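PDB 5FRD: carboxylesterase (Est-2) from Archaeoglobus fulgidus, which acts as a thermophilic esterase of the alpha/beta-hydrolase family, probably cleaving carboxylic esters, and holds a coenzyme A molecule near its active site. Local coordinates for residues A[12-17]-A[47-52]; A[7-12]-A[69-74]; A[191-196]-A[243-248]; A[83-88]-A[104-109]. All blocks are in the same frame, centred on the assembly; numbering follows the deposited sequence. Where two conformers were deposited one is given.

Contact 1 of 4, residues A[12-17]-A[47-52]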
# COMPACT_ATOMS: atom_id res chain seq x y z
N VAL A 12 16.98 -10.22 8.94
CA VAL A 12 15.56 -10.52 8.79
C VAL A 12 15.36 -10.95 7.33
O VAL A 12 15.70 -10.19 6.41
CB VAL A 12 14.69 -9.29 9.11
CG1 VAL A 12 13.20 -9.59 8.93
CG2 VAL A 12 14.94 -8.82 10.54
N LYS A 13 14.88 -12.17 7.14
CA LYS A 13 14.54 -12.67 5.81
C LYS A 13 13.29 -11.93 5.33
O LYS A 13 12.26 -11.94 6.01
CB LYS A 13 14.30 -14.18 5.82
CG LYS A 13 13.84 -14.75 4.48
CD LYS A 13 13.81 -16.28 4.44
CE LYS A 13 12.77 -16.97 5.29
NZ LYS A 13 11.50 -16.22 5.44
N VAL A 14 13.43 -11.33 4.15
CA VAL A 14 12.32 -10.61 3.50
C VAL A 14 12.05 -11.31 2.17
O VAL A 14 12.93 -11.44 1.34
CB VAL A 14 12.64 -9.13 3.29
CG1 VAL A 14 11.53 -8.43 2.50
CG2 VAL A 14 12.82 -8.43 4.64
N SER A 15 10.79 -11.71 1.96
CA SER A 15 10.35 -12.25 0.69
C SER A 15 9.69 -11.17 -0.15
O SER A 15 9.07 -10.26 0.40
CB SER A 15 9.37 -13.38 0.92
OG SER A 15 9.17 -14.11 -0.30
N LEU A 16 9.86 -11.30 -1.44
CA LEU A 16 9.16 -10.44 -2.41
C LEU A 16 8.62 -11.29 -3.54
O LEU A 16 9.17 -12.32 -3.87
CB LEU A 16 10.06 -9.34 -2.97
CG LEU A 16 10.74 -8.42 -1.94
CD1 LEU A 16 12.16 -8.91 -1.59
CD2 LEU A 16 10.82 -7.00 -2.41
N LEU A 17 7.56 -10.79 -4.17
CA LEU A 17 7.11 -11.32 -5.45
C LEU A 17 7.60 -10.39 -6.53
O LEU A 17 7.60 -9.17 -6.37
CB LEU A 17 5.59 -11.43 -5.52
CG LEU A 17 4.96 -12.44 -4.60
CD1 LEU A 17 3.45 -12.37 -4.75
CD2 LEU A 17 5.47 -13.85 -4.87
N TYR A 47 8.47 -5.29 -8.27
CA TYR A 47 8.61 -6.08 -7.06
C TYR A 47 7.62 -5.66 -6.00
O TYR A 47 7.46 -4.46 -5.77
CB TYR A 47 10.01 -5.87 -6.46
CG TYR A 47 11.16 -6.56 -7.11
CD1 TYR A 47 11.72 -6.04 -8.26
CD2 TYR A 47 11.70 -7.72 -6.58
CE1 TYR A 47 12.84 -6.67 -8.87
CE2 TYR A 47 12.81 -8.33 -7.17
CZ TYR A 47 13.34 -7.80 -8.29
OH TYR A 47 14.46 -8.40 -8.88
N ALA A 48 7.01 -6.63 -5.33
CA ALA A 48 6.12 -6.38 -4.20
C ALA A 48 6.67 -7.03 -2.95
O ALA A 48 6.93 -8.23 -2.94
CB ALA A 48 4.71 -6.91 -4.48
N ILE A 49 6.85 -6.23 -1.91
CA ILE A 49 7.39 -6.75 -0.66
C ILE A 49 6.37 -7.52 0.16
O ILE A 49 5.20 -7.14 0.20
CB ILE A 49 8.00 -5.61 0.15
CG1 ILE A 49 8.84 -6.12 1.32
CG2 ILE A 49 6.95 -4.62 0.63
CD1 ILE A 49 9.63 -5.03 2.05
N ASP A 50 6.78 -8.58 0.85
CA ASP A 50 6.05 -9.06 2.03
C ASP A 50 6.67 -8.35 3.23
O ASP A 50 7.83 -8.62 3.56
CB ASP A 50 6.24 -10.58 2.25
CG ASP A 50 5.42 -11.47 1.35
OD1 ASP A 50 4.32 -11.08 0.91
OD2 ASP A 50 5.83 -12.67 1.20
N LEU A 51 6.00 -7.38 3.84
CA LEU A 51 6.59 -6.76 5.02
C LEU A 51 6.86 -7.83 6.07
O LEU A 51 6.13 -8.82 6.16
CB LEU A 51 5.67 -5.68 5.60
CG LEU A 51 5.50 -4.41 4.79
CD1 LEU A 51 4.38 -3.56 5.36
CD2 LEU A 51 6.78 -3.61 4.67
N PRO A 52 7.92 -7.64 6.88
CA PRO A 52 8.08 -8.57 8.00
C PRO A 52 6.77 -8.72 8.76
O PRO A 52 5.95 -7.79 8.81
CB PRO A 52 9.16 -7.89 8.85
CG PRO A 52 9.97 -7.13 7.85
CD PRO A 52 8.96 -6.61 6.85
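Leu17 and Ala48 form an antiparallel hydrogen-bonded pair, with Leu16 and Ile49 the non-hydrogen-bonded pair beside it, where strands 12-18 and 47-49 run side by side in the mixed sheet of the alpha/beta-hydrolase fold, their short axes 141° apart. Leu17 N donates to Ala48 O over 2.9 Å, and Ala48 N returns a bond to Leu17 O over 2.8 Å. Two residues along, Asp50 N donates to Ser15 O at 2.9 Å. On the face carrying Leu16 and Ile49, Leu16 CG, anti to its own carbonyl carbon (chi1 -55°), lies 3.9 Å from Ala48 O, and the Leu16 CD2 branch 4.1 Å from Ile49 CB. Val14 CG1 touches Ile49 CG1 at 3.7 Å, the two side chains slanting across one another. Phe25 of strand 24-27 packs on both Leu16 and Ile49. An alanine at Leu16 would probably open a gap beside Ile49 CB and Tyr47 CB, where CD2 now packs. The buried Asp50 carboxylate is gripped at both oxygens: OD1 accepts from Ala34 N, while OD2 takes Gln56 N and a salt bridge from Arg4, whose NH1 also binds Ser15 OG. Asp50 OD2 itself rests 3.6 Å from Ser15 CB.

Contact 2 of 4, residues A[7-12]-A[69-74]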
# COMPACT_ATOMS: atom_id res chain seq x y z
N ILE A 7 15.53 -11.98 0.17
CA ILE A 7 16.69 -11.14 0.50
C ILE A 7 16.83 -11.11 2.01
O ILE A 7 15.98 -11.60 2.76
CB ILE A 7 16.54 -9.70 -0.06
CG1 ILE A 7 15.41 -8.94 0.62
CG2 ILE A 7 16.40 -9.75 -1.56
CD1 ILE A 7 15.34 -7.49 0.24
N ASP A 8 17.94 -10.53 2.47
CA ASP A 8 18.19 -10.37 3.90
C ASP A 8 18.33 -8.90 4.21
O ASP A 8 19.07 -8.19 3.54
CB ASP A 8 19.48 -11.08 4.30
CG ASP A 8 19.75 -10.97 5.79
OD1 ASP A 8 19.11 -11.72 6.56
OD2 ASP A 8 20.56 -10.10 6.19
N VAL A 9 17.59 -8.44 5.22
CA VAL A 9 17.73 -7.10 5.74
C VAL A 9 18.12 -7.19 7.23
O VAL A 9 17.28 -7.47 8.07
CB VAL A 9 16.44 -6.26 5.57
CG1 VAL A 9 16.60 -4.88 6.19
CG2 VAL A 9 16.10 -6.15 4.09
N ASP A 10 19.41 -6.93 7.51
CA ASP A 10 19.95 -6.99 8.89
C ASP A 10 19.60 -8.28 9.62
O ASP A 10 19.25 -8.27 10.79
CB ASP A 10 19.43 -5.81 9.71
CG ASP A 10 19.77 -4.48 9.09
OD1 ASP A 10 20.71 -4.42 8.27
OD2 ASP A 10 19.07 -3.50 9.43
N GLY A 11 19.65 -9.39 8.91
CA GLY A 11 19.32 -10.68 9.48
C GLY A 11 17.86 -11.09 9.46
O GLY A 11 17.52 -12.17 9.91
N VAL A 12 16.98 -10.22 8.94
CA VAL A 12 15.56 -10.52 8.79
C VAL A 12 15.36 -10.95 7.33
O VAL A 12 15.70 -10.19 6.41
CB VAL A 12 14.69 -9.29 9.11
CG1 VAL A 12 13.20 -9.59 8.93
CG2 VAL A 12 14.94 -8.82 10.54
N ALA A 69 9.08 1.24 7.09
CA ALA A 69 9.72 1.99 6.02
C ALA A 69 11.21 1.70 5.87
O ALA A 69 11.74 1.73 4.77
CB ALA A 69 9.47 3.49 6.19
N TYR A 70 11.87 1.41 6.99
CA TYR A 70 13.25 0.96 6.94
C TYR A 70 13.36 -0.35 6.18
O TYR A 70 14.17 -0.48 5.26
CB TYR A 70 13.84 0.82 8.35
CG TYR A 70 15.20 0.20 8.33
CD1 TYR A 70 16.29 0.97 7.94
CD2 TYR A 70 15.38 -1.14 8.62
CE1 TYR A 70 17.57 0.42 7.88
CE2 TYR A 70 16.66 -1.70 8.55
CZ TYR A 70 17.73 -0.91 8.18
OH TYR A 70 19.01 -1.42 8.11
N TYR A 71 12.56 -1.35 6.54
CA TYR A 71 12.58 -2.61 5.79
C TYR A 71 12.23 -2.43 4.32
O TYR A 71 12.87 -3.03 3.45
CB TYR A 71 11.68 -3.69 6.41
CG TYR A 71 12.19 -4.19 7.72
CD1 TYR A 71 13.31 -5.03 7.77
CD2 TYR A 71 11.60 -3.80 8.91
CE1 TYR A 71 13.82 -5.45 8.99
CE2 TYR A 71 12.09 -4.23 10.14
CZ TYR A 71 13.20 -5.04 10.16
OH TYR A 71 13.68 -5.47 11.38
N ALA A 72 11.26 -1.58 4.03
CA ALA A 72 10.89 -1.33 2.66
C ALA A 72 11.99 -0.66 1.88
O ALA A 72 12.27 -1.03 0.76
CB ALA A 72 9.60 -0.55 2.59
N SER A 73 12.61 0.38 2.47
CA SER A 73 13.68 1.07 1.80
C SER A 73 14.91 0.19 1.51
O SER A 73 15.42 0.21 0.39
CB SER A 73 14.07 2.32 2.56
OG SER A 73 14.53 2.04 3.85
N GLU A 74 15.31 -0.60 2.50
CA GLU A 74 16.42 -1.52 2.29
C GLU A 74 16.10 -2.53 1.22
O GLU A 74 16.92 -2.89 0.39
CB GLU A 74 16.79 -2.23 3.60
CG GLU A 74 17.44 -1.31 4.62
CD GLU A 74 18.80 -0.82 4.15
OE1 GLU A 74 19.66 -1.66 3.83
OE2 GLU A 74 19.00 0.39 4.06
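The tight beta hairpin of strands 3-9 and 12-18, reversed by a type I' turn from Val9 to Val12, brings Val9, Asp10 and Val12 against Tyr70, Tyr71 and Glu74 of helix 65-79, at the outer end of the sheet. Val9 and Val12 close the turn with a pair of backbone hydrogen bonds, Val9 N to Val12 O and Val12 N to Val9 O. Gly11 adopts a positive phi of 87°, at which a CB would jam against the carbonyl oxygen of Asp10, and its N donates to Asp8 OD2 in an Asx motif. The buried Val9 carries most of the apolar contact. Its CG1, anti to the backbone N (chi1 177°), meets Tyr71 CD1 at 3.7 Å and Glu74 CB at 3.7 Å, and it also lies 4.0 Å from Tyr70 CE2. The side chain of Val12 crosses that of Tyr71 at about a right angle, with Val12 CG2 3.7 Å from Tyr71 OH. Pro52 and Val60 also pack on Tyr71. At the exposed side Asp10 and Tyr70 come tip to tip, carboxylate and ring planes 30° apart: Tyr70 OH donates to Asp10 OD2 at a very short 2.5 Å, a length that is doubtful because Asp10 has two conformers. Over one face of the Tyr70 ring, offset toward its rim, Glu74 CG sits 3.6 Å above the plane.

Contact 3 of 4, residues A[191-196]-A[243-248]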
# COMPACT_ATOMS: atom_id res chain seq x y z
N PRO A 191 6.82 13.35 -8.81
CA PRO A 191 5.50 13.14 -9.37
C PRO A 191 4.72 12.14 -8.52
O PRO A 191 5.29 11.15 -8.04
CB PRO A 191 5.77 12.58 -10.76
CG PRO A 191 7.16 13.06 -11.08
CD PRO A 191 7.88 13.03 -9.79
N THR A 192 3.43 12.38 -8.37
CA THR A 192 2.58 11.59 -7.51
C THR A 192 1.29 11.28 -8.25
O THR A 192 0.71 12.14 -8.91
CB THR A 192 2.35 12.32 -6.18
OG1 THR A 192 3.61 12.49 -5.48
CG2 THR A 192 1.49 11.54 -5.24
N LEU A 193 0.84 10.04 -8.12
CA LEU A 193 -0.46 9.60 -8.60
C LEU A 193 -1.25 9.18 -7.39
O LEU A 193 -0.74 8.44 -6.53
CB LEU A 193 -0.32 8.44 -9.58
CG LEU A 193 -1.62 7.86 -10.14
CD1 LEU A 193 -2.33 8.90 -10.99
CD2 LEU A 193 -1.30 6.63 -10.95
N VAL A 194 -2.48 9.69 -7.27
CA VAL A 194 -3.32 9.42 -6.10
C VAL A 194 -4.54 8.68 -6.62
O VAL A 194 -5.22 9.18 -7.53
CB VAL A 194 -3.72 10.72 -5.38
CG1 VAL A 194 -4.57 10.46 -4.17
CG2 VAL A 194 -2.48 11.55 -5.00
N ILE A 195 -4.78 7.46 -6.14
CA ILE A 195 -5.82 6.61 -6.66
C ILE A 195 -6.74 6.18 -5.53
O ILE A 195 -6.26 5.73 -4.48
CB ILE A 195 -5.26 5.33 -7.33
CG1 ILE A 195 -4.31 5.66 -8.49
CG2 ILE A 195 -6.38 4.44 -7.83
CD1 ILE A 195 -3.60 4.44 -9.11
N VAL A 196 -8.06 6.28 -5.74
CA VAL A 196 -9.01 5.80 -4.76
C VAL A 196 -10.20 5.22 -5.50
O VAL A 196 -10.58 5.72 -6.55
CB VAL A 196 -9.42 6.93 -3.77
CG1 VAL A 196 -10.08 8.09 -4.49
CG2 VAL A 196 -10.29 6.43 -2.64
N GLU A 243 -0.12 2.54 -15.66
CA GLU A 243 0.73 2.50 -16.85
C GLU A 243 0.86 3.87 -17.52
O GLU A 243 1.98 4.25 -17.95
CB GLU A 243 0.26 1.44 -17.83
CG GLU A 243 1.19 1.25 -19.02
CD GLU A 243 2.59 0.74 -18.63
OE1 GLU A 243 2.74 -0.02 -17.65
OE2 GLU A 243 3.56 1.12 -19.31
N LYS A 244 -0.23 4.62 -17.61
CA LYS A 244 -0.19 5.97 -18.15
C LYS A 244 0.76 6.85 -17.34
O LYS A 244 1.58 7.59 -17.89
CB LYS A 244 -1.60 6.57 -18.18
CG LYS A 244 -1.68 7.98 -18.74
CD LYS A 244 -3.12 8.32 -19.11
CE LYS A 244 -3.31 9.81 -19.39
NZ LYS A 244 -3.55 10.58 -18.14
N PHE A 245 0.70 6.73 -16.02
CA PHE A 245 1.60 7.48 -15.14
C PHE A 245 3.06 7.05 -15.28
O PHE A 245 3.98 7.90 -15.28
CB PHE A 245 1.13 7.29 -13.68
CG PHE A 245 1.95 8.03 -12.66
CD1 PHE A 245 1.89 9.41 -12.56
CD2 PHE A 245 2.73 7.35 -11.74
CE1 PHE A 245 2.60 10.09 -11.60
CE2 PHE A 245 3.44 8.01 -10.78
CZ PHE A 245 3.39 9.38 -10.70
N LEU A 246 3.31 5.76 -15.37
CA LEU A 246 4.68 5.26 -15.55
C LEU A 246 5.28 5.81 -16.84
O LEU A 246 6.46 6.17 -16.86
CB LEU A 246 4.72 3.74 -15.51
CG LEU A 246 4.36 3.12 -14.15
CD1 LEU A 246 4.34 1.59 -14.22
CD2 LEU A 246 5.27 3.57 -13.02
N LYS A 247 4.48 5.89 -17.90
CA LYS A 247 4.92 6.54 -19.18
C LYS A 247 5.32 7.96 -18.95
O LYS A 247 6.37 8.41 -19.41
CB LYS A 247 3.81 6.63 -20.25
CG LYS A 247 4.19 6.06 -21.60
CD LYS A 247 3.26 6.51 -22.72
CE LYS A 247 3.90 6.48 -24.14
NZ LYS A 247 4.76 7.68 -24.36
N LYS A 248 4.48 8.69 -18.23
CA LYS A 248 4.72 10.10 -17.93
C LYS A 248 6.03 10.31 -17.19
O LYS A 248 6.78 11.24 -17.49
CB LYS A 248 3.56 10.67 -17.12
CG LYS A 248 3.69 12.16 -16.83
CD LYS A 248 2.48 12.68 -16.08
CE LYS A 248 2.74 12.75 -14.58
NZ LYS A 248 3.44 14.00 -14.21
O HOH W 1 1.67 13.56 -11.35
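One face of the Phe245 ring is covered by Leu193 CB, which stands 3.7 Å from the ring centroid and 4° off the normal, a CH-pi contact over the centre. At the ring's edge, near its plane, Pro191 O lies 3.7 Å from Phe245 CZ, and a water sits in the ring plane off the CE1 corner. Pro191 CB approaches the same CZ atom at 4.0 Å. The side chains of Leu193 and Phe245 run alongside one another in opposing directions, with Leu193 CD2 3.7 Å from Phe245 CB. Helix 235-249, the last helix of the alpha/beta-hydrolase fold, thereby packs on strand 192-197 of the central sheet. Phe245 CG is anti to the backbone N (chi1 -179°), which places it 3.8 Å from Leu193 CB; Ala108 and Val110 of neighbouring strand 106-112 touch the Phe245 side chain too. An alanine at Phe245 would probably open a gap under Leu193 CB and beside Pro191 CB, where the ring now packs. The water is 3.0 Å from Thr192 O, although other acceptors compete for its protons. Lys248, modelled in two conformers, meets that water through NZ in a weak hydrogen bond of 3.4 Å, and NZ has a further weak bond to Asn217 OD1.

Contact 4 of 4, residues A[83-88]-A[104-109]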
# COMPACT_ATOMS: atom_id res chain seq x y z
N ALA A 83 12.84 3.44 -7.51
CA ALA A 83 11.57 2.96 -8.08
C ALA A 83 10.46 3.96 -7.88
O ALA A 83 10.52 4.84 -7.02
CB ALA A 83 11.15 1.66 -7.41
N VAL A 84 9.41 3.78 -8.70
CA VAL A 84 8.10 4.32 -8.38
C VAL A 84 7.57 3.48 -7.21
O VAL A 84 7.47 2.26 -7.35
CB VAL A 84 7.21 4.24 -9.60
CG1 VAL A 84 5.79 4.70 -9.26
CG2 VAL A 84 7.79 5.05 -10.75
N VAL A 85 7.24 4.12 -6.11
CA VAL A 85 6.78 3.41 -4.93
C VAL A 85 5.27 3.49 -4.84
O VAL A 85 4.72 4.61 -4.83
CB VAL A 85 7.40 3.99 -3.67
CG1 VAL A 85 6.91 3.27 -2.43
CG2 VAL A 85 8.93 3.92 -3.74
N VAL A 86 4.62 2.34 -4.83
CA VAL A 86 3.14 2.22 -4.86
C VAL A 86 2.73 1.65 -3.50
O VAL A 86 3.10 0.53 -3.17
CB VAL A 86 2.71 1.27 -5.97
CG1 VAL A 86 1.18 1.16 -6.02
CG2 VAL A 86 3.26 1.68 -7.32
N GLY A 87 1.98 2.40 -2.72
CA GLY A 87 1.54 1.97 -1.40
C GLY A 87 0.06 2.02 -1.20
O GLY A 87 -0.54 3.04 -1.52
N HIS A 88 -0.50 0.96 -0.64
CA HIS A 88 -1.92 0.86 -0.33
C HIS A 88 -2.15 0.94 1.16
O HIS A 88 -1.63 0.12 1.91
CB HIS A 88 -2.48 -0.43 -0.85
CG HIS A 88 -3.93 -0.61 -0.57
ND1 HIS A 88 -4.45 -1.75 -0.01
CD2 HIS A 88 -4.97 0.22 -0.78
CE1 HIS A 88 -5.76 -1.60 0.12
NE2 HIS A 88 -6.11 -0.43 -0.36
N GLU A 104 15.83 10.00 -2.32
CA GLU A 104 16.67 9.68 -3.44
C GLU A 104 16.29 8.39 -4.17
O GLU A 104 16.57 8.22 -5.34
CB GLU A 104 18.14 9.63 -2.96
CG GLU A 104 18.52 8.49 -1.99
CD GLU A 104 18.14 8.71 -0.52
OE1 GLU A 104 17.74 9.85 -0.13
OE2 GLU A 104 18.27 7.73 0.25
N ILE A 105 15.65 7.47 -3.43
CA ILE A 105 15.30 6.17 -4.03
C ILE A 105 13.89 6.16 -4.65
O ILE A 105 13.54 5.16 -5.24
CB ILE A 105 15.48 4.96 -3.07
CG1 ILE A 105 14.45 4.93 -1.96
CG2 ILE A 105 16.92 4.93 -2.50
CD1 ILE A 105 14.58 3.80 -0.96
N CYS A 106 13.16 7.27 -4.51
CA CYS A 106 11.80 7.40 -5.03
C CYS A 106 11.79 8.19 -6.32
O CYS A 106 12.11 9.40 -6.33
CB CYS A 106 10.94 8.13 -4.06
SG CYS A 106 10.78 7.27 -2.52
N LEU A 107 11.44 7.53 -7.40
CA LEU A 107 11.28 8.19 -8.67
C LEU A 107 9.93 8.90 -8.73
O LEU A 107 9.77 9.93 -9.41
CB LEU A 107 11.34 7.21 -9.82
CG LEU A 107 12.59 6.32 -9.89
CD1 LEU A 107 12.42 5.34 -11.02
CD2 LEU A 107 13.83 7.19 -10.07
N ALA A 108 8.95 8.35 -8.01
CA ALA A 108 7.58 8.88 -8.00
C ALA A 108 6.84 8.10 -6.92
O ALA A 108 7.32 7.08 -6.44
CB ALA A 108 6.90 8.68 -9.33
N LEU A 109 5.67 8.60 -6.51
CA LEU A 109 4.84 7.99 -5.48
C LEU A 109 3.47 7.70 -6.05
O LEU A 109 2.93 8.53 -6.79
CB LEU A 109 4.69 8.92 -4.30
CG LEU A 109 5.84 9.03 -3.32
CD1 LEU A 109 5.54 10.09 -2.27
CD2 LEU A 109 6.05 7.71 -2.59
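Ala83 holds the start of strand 106-112 from both of its polar backbone atoms: Ala83 N donates to Ile105 O at 2.9 Å, and Ala83 O accepts from Leu107 N at 2.9 Å. Val85 N continues the parallel pairing with a 3.0 Å bond to Ala108 O. This is the pairing of the two strands of a beta-alpha-beta unit, strand 83-88, helix 90-101 and strand 106-112, in the alpha/beta-hydrolase sheet. The second strand is broken at Leu107, where the chain turns a corner. There Leu107 N comes to Ala83 O from 53° above the carbonyl plane, and the buried Ala108 N has no partner in the model. Leu107 CG, anti to its carbonyl carbon (chi1 -55°), lies back over the strand start, 3.7 Å from Ala83 N. On the face carrying Val84 and Ala108, Val84 CG2 meets Ala108 CB at 4.0 Å. On the other, Val85 CB meets Leu109 CD2 at 4.1 Å.

Further out, helix 90-101 covers this second face, with Ala95 against Val85 and Leu98 against Cys106, while Leu76 of helix 65-79 adds to it. On its other edge strand 83-88 is bonded to strand 24-27, Val84 pairing with Phe25. The strand runs on through Gly87 and His88 into a turn consistent with the family's nucleophile elbow at Ser89, which with His228 and Asp200 has the geometry of a catalytic triad, probably the active one. His88 NE2 hydrogen-bonds to His228 O.

In the fold
From the N terminus, residues 7-12 turn the first hairpin, and contact 2 joins them to helix 65-79, closing the longer loop at 69-74. Contact 1 closes the shorter one, from 12-17 to 47-52, wholly within that span, and the two share Val12. Contact 4 follows in series, closing the short span 83-109, and contact 3 comes last, joining 191-196 to the final helix. No loop crosses another. All four reach the one sheet: contacts 1 and 2 at its N-terminal edge, contacts 3 and 4 further along. Contacts 2 and 4 meet where Ser73 packs on Ile105, and contacts 3 and 4 where Leu193 and Pro191 probably hydrogen-bond to Leu109.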